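Local coordinates for cytochrome c (Pseudomonas aeruginosa, PDB 6RTE), which is the dehydrogenase NirN of heme d1 biosynthesis, which oxidises dihydro-heme d1 and carries a c-type heme, probably for electron transfer, at residues Gly156-Thr161 / Ser176-His181. Numbering follows the deposited sequence.
Sequences GDHHVT and SRYALH. With HEC (heme c), chain C.
His158 lays its imidazole obliquely against the Tyr178 ring, with planes 45° apart: Tyr178 CD1 sits over one face of the imidazole, toward its rim, and NE2 comes within 3.3 Å of Tyr178 CE1. With CG anti to the carbonyl carbon (chi1 -51°), the imidazole reaches toward the backbone at Ala179, and a water links its ND1 to Leu180 N. The backbones join directly through a nearly straight bond from Ser176 N to His158 O (2.9 Å). A second water bridges His158 O and Ser176 O. A third donates to both His159 O and Ser176 OG, while that hydroxyl gives its own proton to Arg177 O, 2.9 Å from OG. Deeper in, Val160 CG2 meets Leu180 CD1 at 3.8 Å, and Phe195 packs on both side chains. Tyr178 in turn points its hydroxyl at a heme c propionate, making a weak bond from OH to O1A (3.0 Å); Arg198 and Arg84 also bond the heme. His158 and His159 form a G1 bulge opposite Glu154, at the hairpin joining strands 150-154 and 159-164. The contact thus ties a blade hairpin to the inter-blade crossover of an eight-bladed beta-propeller, with Tyr178 forming part of the heme c pocket.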
ATOM      1  N   GLY A 156      12.452  -6.164   3.860  1.00 41.96           N
ATOM      2  CA  GLY A 156      13.905  -6.085   3.836  1.00 46.38           C
ATOM      3  C   GLY A 156      14.540  -7.005   2.810  1.00 46.41           C
ATOM      4  O   GLY A 156      15.545  -6.651   2.187  1.00 48.94           O
ATOM      5  N   ASP A 157      13.982  -8.207   2.632  1.00 44.60           N
ATOM      6  CA  ASP A 157      14.489  -9.161   1.651  1.00 44.25           C
ATOM      7  C   ASP A 157      13.411  -9.578   0.658  1.00 41.64           C
ATOM      8  O   ASP A 157      13.583 -10.561  -0.064  1.00 42.66           O
ATOM      9  CB  ASP A 157      15.093 -10.390   2.343  1.00 48.44           C
ATOM     10  CG  ASP A 157      14.222 -10.933   3.473  1.00 49.52           C
ATOM     11  OD1 ASP A 157      13.042 -10.533   3.588  1.00 47.62           O
ATOM     12  OD2 ASP A 157      14.736 -11.772   4.252  1.00 51.28           O
ATOM     13  N   HIS A 158      12.311  -8.834   0.605  1.00 39.17           N
ATOM     14  CA  HIS A 158      11.267  -9.019  -0.400  1.00 35.27           C
ATOM     15  C   HIS A 158      10.771 -10.462  -0.419  1.00 32.80           C
ATOM     16  O   HIS A 158      10.827 -11.175  -1.423  1.00 30.33           O
ATOM     17  CB  HIS A 158      11.780  -8.548  -1.758  1.00 35.30           C
ATOM     18  CG  HIS A 158      12.356  -7.171  -1.700  1.00 34.74           C
ATOM     19  ND1 HIS A 158      11.571  -6.050  -1.532  1.00 34.15           N
ATOM     20  CD2 HIS A 158      13.645  -6.737  -1.696  1.00 35.55           C
ATOM     21  CE1 HIS A 158      12.352  -4.979  -1.469  1.00 34.26           C
ATOM     22  NE2 HIS A 158      13.610  -5.372  -1.564  1.00 35.74           N
ATOM     23  N   HIS A 159      10.284 -10.875   0.741  1.00 32.56           N
ATOM     24  CA  HIS A 159       9.578 -12.128   0.915  1.00 33.05           C
ATOM     25  C   HIS A 159       8.218 -11.842   1.529  1.00 31.78           C
ATOM     26  O   HIS A 159       7.951 -10.744   2.027  1.00 32.17           O
ATOM     27  CB  HIS A 159      10.372 -13.096   1.804  1.00 35.68           C
ATOM     28  CG  HIS A 159      11.452 -13.830   1.077  1.00 39.44           C
ATOM     29  ND1 HIS A 159      12.624 -13.223   0.678  1.00 40.54           N
ATOM     30  CD2 HIS A 159      11.535 -15.115   0.661  1.00 40.67           C
ATOM     31  CE1 HIS A 159      13.388 -14.107   0.062  1.00 41.67           C
ATOM     32  NE2 HIS A 159      12.747 -15.263   0.035  1.00 41.53           N
ATOM     33  N   VAL A 160       7.355 -12.858   1.478  1.00 31.43           N
ATOM     34  CA  VAL A 160       6.062 -12.844   2.149  1.00 31.47           C
ATOM     35  C   VAL A 160       5.973 -14.119   2.972  1.00 30.85           C
ATOM     36  O   VAL A 160       6.315 -15.199   2.477  1.00 31.04           O
ATOM     37  CB  VAL A 160       4.893 -12.767   1.153  1.00 31.37           C
ATOM     38  CG1 VAL A 160       3.542 -13.031   1.864  1.00 33.55           C
ATOM     39  CG2 VAL A 160       4.886 -11.424   0.431  1.00 30.42           C
ATOM     40  N   THR A 161       5.544 -13.989   4.224  1.00 31.97           N
ATOM     41  CA  THR A 161       5.286 -15.122   5.095  1.00 33.75           C
ATOM     42  C   THR A 161       3.790 -15.235   5.325  1.00 34.62           C
ATOM     43  O   THR A 161       3.116 -14.224   5.569  1.00 34.27           O
ATOM     44  CB  THR A 161       6.026 -14.978   6.425  1.00 33.25           C
ATOM     45  OG1 THR A 161       7.403 -15.289   6.223  1.00 34.81           O
ATOM     46  CG2 THR A 161       5.439 -15.921   7.495  1.00 32.85           C
ATOM     47  N   SER A 176       8.881 -12.498  -3.072  1.00 34.76           N
ATOM     48  CA  SER A 176       7.904 -11.710  -3.802  1.00 32.83           C
ATOM     49  C   SER A 176       8.590 -10.923  -4.914  1.00 30.98           C
ATOM     50  O   SER A 176       9.814 -10.946  -5.070  1.00 30.95           O
ATOM     51  CB  SER A 176       7.163 -10.763  -2.858  1.00 32.73           C
ATOM     52  OG  SER A 176       8.026  -9.741  -2.374  1.00 32.61           O
ATOM     53  N   ARG A 177       7.782 -10.224  -5.703  1.00 28.99           N
ATOM     54  CA  ARG A 177       8.320  -9.196  -6.573  1.00 28.37           C
ATOM     55  C   ARG A 177       8.940  -8.097  -5.723  1.00 30.26           C
ATOM     56  O   ARG A 177       8.627  -7.929  -4.538  1.00 31.91           O
ATOM     57  CB  ARG A 177       7.236  -8.625  -7.482  1.00 26.49           C
ATOM     58  CG  ARG A 177       6.639  -9.633  -8.460  1.00 26.98           C
ATOM     59  CD  ARG A 177       7.554  -9.887  -9.650  1.00 29.53           C
ATOM     60  NE  ARG A 177       7.051 -10.967 -10.502  1.00 30.39           N
ATOM     61  CZ  ARG A 177       7.532 -11.260 -11.709  1.00 30.49           C
ATOM     62  NH1 ARG A 177       8.512 -10.528 -12.227  1.00 30.26           N
ATOM     63  NH2 ARG A 177       7.019 -12.264 -12.412  1.00 30.07           N
ATOM     64  N   TYR A 178       9.846  -7.343  -6.344  1.00 31.52           N
ATOM     65  CA  TYR A 178      10.616  -6.342  -5.620  1.00 31.66           C
ATOM     66  C   TYR A 178       9.732  -5.181  -5.183  1.00 29.36           C
ATOM     67  O   TYR A 178       8.938  -4.661  -5.960  1.00 27.72           O
ATOM     68  CB  TYR A 178      11.763  -5.857  -6.516  1.00 33.10           C
ATOM     69  CG  TYR A 178      12.625  -4.779  -5.925  1.00 32.49           C
ATOM     70  CD1 TYR A 178      13.632  -5.083  -5.020  1.00 34.60           C
ATOM     71  CD2 TYR A 178      12.451  -3.446  -6.293  1.00 30.07           C
ATOM     72  CE1 TYR A 178      14.434  -4.091  -4.489  1.00 35.81           C
ATOM     73  CE2 TYR A 178      13.250  -2.452  -5.769  1.00 31.28           C
ATOM     74  CZ  TYR A 178      14.238  -2.779  -4.869  1.00 34.71           C
ATOM     75  OH  TYR A 178      15.033  -1.784  -4.347  1.00 36.97           O
ATOM     76  N   ALA A 179       9.879  -4.780  -3.918  1.00 29.14           N
ATOM     77  CA  ALA A 179       9.261  -3.572  -3.369  1.00 29.64           C
ATOM     78  C   ALA A 179       7.738  -3.582  -3.555  1.00 27.98           C
ATOM     79  O   ALA A 179       7.155  -2.801  -4.308  1.00 28.29           O
ATOM     80  CB  ALA A 179       9.884  -2.317  -4.002  1.00 29.85           C
ATOM     81  N   LEU A 180       7.099  -4.478  -2.812  1.00 28.06           N
ATOM     82  CA  LEU A 180       5.644  -4.524  -2.818  1.00 29.66           C
ATOM     83  C   LEU A 180       5.071  -3.193  -2.332  1.00 32.67           C
ATOM     84  O   LEU A 180       5.609  -2.564  -1.418  1.00 33.51           O
ATOM     85  CB  LEU A 180       5.145  -5.660  -1.928  1.00 30.42           C
ATOM     86  CG  LEU A 180       5.507  -7.081  -2.362  1.00 29.35           C
ATOM     87  CD1 LEU A 180       4.849  -8.097  -1.423  1.00 30.84           C
ATOM     88  CD2 LEU A 180       5.084  -7.323  -3.792  1.00 26.05           C
ATOM     89  N   HIS A 181       3.971  -2.780  -2.947  1.00 34.16           N
ATOM     90  CA  HIS A 181       3.366  -1.473  -2.729  1.00 38.80           C
ATOM     91  C   HIS A 181       1.897  -1.616  -2.371  1.00 39.84           C
ATOM     92  O   HIS A 181       1.175  -2.369  -3.022  1.00 37.51           O
ATOM     93  CB  HIS A 181       3.437  -0.594  -3.993  1.00 42.94           C
ATOM     94  CG  HIS A 181       4.615   0.316  -4.039  1.00 48.97           C
ATOM     95  ND1 HIS A 181       4.690   1.382  -4.908  1.00 50.23           N
ATOM     96  CD2 HIS A 181       5.773   0.318  -3.336  1.00 51.62           C
ATOM     97  CE1 HIS A 181       5.841   2.007  -4.733  1.00 51.39           C
ATOM     98  NE2 HIS A 181       6.516   1.381  -3.787  1.00 51.98           N
TER
HETATM   99 FE   HEC C 501      21.772  -2.760  -9.836  1.00 29.87          FE
HETATM  100  CHA HEC C 501      19.655  -2.393  -7.242  1.00 33.69           C
HETATM  101  CHB HEC C 501      22.056   0.661 -10.140  1.00 31.08           C
HETATM  102  CHC HEC C 501      24.234  -3.142 -12.280  1.00 36.51           C
HETATM  103  CHD HEC C 501      21.166  -6.076  -9.983  1.00 40.73           C
HETATM  104  NA  HEC C 501      21.024  -1.173  -8.889  1.00 31.19           N
HETATM  105  C1A HEC C 501      20.153  -1.253  -7.829  1.00 31.43           C
HETATM  106  C2A HEC C 501      19.820   0.056  -7.400  1.00 28.69           C
HETATM  107  C3A HEC C 501      20.495   0.912  -8.206  1.00 27.20           C
HETATM  108  C4A HEC C 501      21.240   0.152  -9.141  1.00 29.28           C
HETATM  109  CMA HEC C 501      20.440   2.408  -8.124  1.00 25.90           C
HETATM  110  CAA HEC C 501      18.890   0.423  -6.264  1.00 28.12           C
HETATM  111  CBA HEC C 501      17.454   0.485  -6.814  1.00 28.73           C
HETATM  112  CGA HEC C 501      16.365   0.741  -5.803  1.00 30.35           C
HETATM  113  O1A HEC C 501      15.163   0.661  -6.161  1.00 31.35           O
HETATM  114  O2A HEC C 501      16.629   1.017  -4.627  1.00 30.95           O
HETATM  115  NB  HEC C 501      22.933  -1.458 -11.004  1.00 34.43           N
HETATM  116  C1B HEC C 501      22.876  -0.131 -10.962  1.00 33.65           C
HETATM  117  C2B HEC C 501      23.799   0.414 -11.903  1.00 33.99           C
HETATM  118  C3B HEC C 501      24.435  -0.631 -12.515  1.00 36.46           C
HETATM  119  C4B HEC C 501      23.848  -1.846 -11.909  1.00 35.57           C
HETATM  120  CMB HEC C 501      24.023   1.876 -12.152  1.00 32.47           C
HETATM  121  CAB HEC C 501      25.514  -0.688 -13.543  1.00 39.39           C
HETATM  122  CBB HEC C 501      26.558   0.388 -13.246  1.00 42.50           C
HETATM  123  NC  HEC C 501      22.586  -4.328 -10.949  1.00 38.07           N
HETATM  124  C1C HEC C 501      23.559  -4.294 -11.888  1.00 38.35           C
HETATM  125  C2C HEC C 501      23.766  -5.604 -12.371  1.00 39.72           C
HETATM  126  C3C HEC C 501      22.896  -6.453 -11.701  1.00 38.80           C
HETATM  127  C4C HEC C 501      22.144  -5.621 -10.819  1.00 40.34           C
HETATM  128  CMC HEC C 501      24.776  -5.949 -13.425  1.00 41.88           C
HETATM  129  CAC HEC C 501      22.636  -7.904 -11.815  1.00 32.54           C
HETATM  130  CBC HEC C 501      23.696  -8.913 -11.392  1.00 39.72           C
HETATM  131  ND  HEC C 501      20.676  -3.952  -8.849  1.00 37.67           N
HETATM  132  C1D HEC C 501      20.544  -5.267  -9.037  1.00 40.28           C
HETATM  133  C2D HEC C 501      19.599  -5.834  -8.065  1.00 41.82           C
HETATM  134  C3D HEC C 501      19.179  -4.824  -7.297  1.00 40.26           C
HETATM  135  C4D HEC C 501      19.862  -3.635  -7.817  1.00 38.01           C
HETATM  136  CMD HEC C 501      19.187  -7.278  -7.951  1.00 44.44           C
HETATM  137  CAD HEC C 501      18.186  -4.902  -6.164  1.00 41.25           C
HETATM  138  CBD HEC C 501      18.880  -5.230  -4.839  1.00 42.59           C
HETATM  139  CGD HEC C 501      17.921  -5.306  -3.675  1.00 43.52           C
HETATM  140  O1D HEC C 501      17.315  -6.365  -3.451  1.00 44.38           O
HETATM  141  O2D HEC C 501      17.723  -4.337  -2.926  1.00 43.64           O
HETATM  142  O   HOH W   1       8.703  -5.811  -0.621  1.00 29.03           O
HETATM  143  O   HOH W   2      12.440 -11.815  -3.505  1.00 45.26           O
HETATM  144  O   HOH W   3       7.972  -8.501   0.045  1.00 29.82           O